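Local atomic coordinates of transcriptional regulator (Streptococcus pneumoniae, PDB entry 2GNP), a protein that probably regulates transcription in response to a small ligand, its putative sugar-binding domain acting as the likely effector sensor. Residues Leu12-Tyr15 and Val16-Lys19. Sequence-based numbering, arbitrary orientation.
Sequences LENY and VKEK
Leu-12 and Val-16 lie one turn apart on the N-terminal alpha-helix 5-20, their side chains running alongside each other in the same direction, with Leu-12 CD1 4.2 Å from Val-16 CG2. Buried Val-16 is the centre of the packed part: strand 24-28 lies against it, Leu-25 meeting Val-16 and Ile-27 meeting Leu-12, while helix 253-264 touches Leu-12 and Tyr-15. Four successive i to i+4 backbone bonds hold the two turns together, from Val-16 N to Leu-12 O through Lys-19 N to Tyr-15 O; the N-H...O angle is 167° for Lys-17 N to Glu-13 O but 143° for the last. At the margin the Tyr-15 side chain runs roughly perpendicular to that of Val-16, its CD1 also 4.2 Å from Val-16 CG2.

The solvent side, where Tyr-15, Glu-18 and Lys-19 are exposed, is joined more loosely, by waters and one weak bond. The Lys-17 chain bends at its third torsion (chi3 -72°), which brings NZ back beside Asn-14 OD1 for that weak hydrogen bond of 3.3 Å. One water links the same NZ to Glu-13 OE1; Glu-13 OE2, the exception, bonds directly to Ile-27 N of the strand. Another water bridges Tyr-15 OH and Lys-19 NZ. A third donates to Glu-18 OE2 and, at 2.8 Å, to Tyr-15 O, giving that carbonyl a partner besides Lys-19 N.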
# COMPACT_ATOMS: atom_id res chain seq x y z
N LEU A 12 2.37 21.37 -10.38
CA LEU A 12 1.85 20.08 -10.82
C LEU A 12 1.32 19.31 -9.60
O LEU A 12 0.23 18.74 -9.68
CB LEU A 12 2.91 19.23 -11.54
CG LEU A 12 2.55 17.81 -12.01
CD1 LEU A 12 1.34 17.80 -13.02
CD2 LEU A 12 3.84 17.12 -12.60
N GLU A 13 2.10 19.29 -8.51
CA GLU A 13 1.66 18.65 -7.26
C GLU A 13 0.29 19.19 -6.83
O GLU A 13 -0.65 18.42 -6.51
CB GLU A 13 2.70 18.82 -6.14
CG GLU A 13 4.03 18.05 -6.44
CD GLU A 13 5.03 18.11 -5.27
OE1 GLU A 13 4.88 19.01 -4.42
OE2 GLU A 13 5.96 17.25 -5.21
N ASN A 14 0.14 20.52 -6.82
CA ASN A 14 -1.11 21.15 -6.33
C ASN A 14 -2.27 20.86 -7.25
O ASN A 14 -3.40 20.64 -6.80
CB ASN A 14 -0.93 22.68 -6.17
CG ASN A 14 -0.02 23.03 -5.00
OD1 ASN A 14 0.09 22.26 -4.04
ND2 ASN A 14 0.66 24.18 -5.08
N TYR A 15 -1.98 20.86 -8.54
CA TYR A 15 -2.93 20.49 -9.57
C TYR A 15 -3.51 19.08 -9.35
O TYR A 15 -4.76 18.89 -9.36
CB TYR A 15 -2.29 20.60 -10.96
CG TYR A 15 -3.16 20.13 -12.08
CD1 TYR A 15 -3.02 18.81 -12.59
CD2 TYR A 15 -4.09 20.99 -12.68
CE1 TYR A 15 -3.80 18.37 -13.65
CE2 TYR A 15 -4.85 20.56 -13.75
CZ TYR A 15 -4.72 19.25 -14.23
OH TYR A 15 -5.47 18.79 -15.28
N VAL A 16 -2.63 18.12 -9.08
CA VAL A 16 -3.05 16.73 -8.93
C VAL A 16 -3.76 16.60 -7.57
O VAL A 16 -4.77 15.90 -7.44
CB VAL A 16 -1.80 15.77 -9.01
CG1 VAL A 16 -2.18 14.31 -8.53
CG2 VAL A 16 -1.17 15.78 -10.39
N LYS A 17 -3.25 17.24 -6.52
CA LYS A 17 -3.94 17.20 -5.20
C LYS A 17 -5.38 17.73 -5.30
O LYS A 17 -6.30 17.13 -4.75
CB LYS A 17 -3.20 17.93 -4.12
CG LYS A 17 -1.98 17.18 -3.69
CD LYS A 17 -1.34 17.88 -2.53
CE LYS A 17 -0.68 19.13 -2.97
NZ LYS A 17 0.17 19.78 -1.88
N GLU A 18 -5.56 18.89 -5.92
CA GLU A 18 -6.91 19.45 -6.04
C GLU A 18 -7.78 18.56 -6.97
O GLU A 18 -9.00 18.36 -6.70
CB GLU A 18 -6.79 20.89 -6.54
CG GLU A 18 -8.06 21.73 -6.33
CD GLU A 18 -9.12 21.39 -7.36
OE1 GLU A 18 -10.32 21.55 -6.98
OE2 GLU A 18 -8.78 20.97 -8.52
N LYS A 19 -7.18 17.99 -8.00
CA LYS A 19 -7.94 17.19 -8.98
C LYS A 19 -8.60 15.97 -8.31
O LYS A 19 -9.76 15.65 -8.58
CB LYS A 19 -7.10 16.79 -10.21
CG LYS A 19 -7.88 16.01 -11.29
CD LYS A 19 -7.00 15.67 -12.47
CE LYS A 19 -7.73 15.02 -13.64
NZ LYS A 19 -8.61 16.04 -14.34
O HOH W 1 2.68 18.85 -2.71
O HOH W 2 -6.84 20.61 -10.26
O HOH W 3 -7.84 19.08 -14.66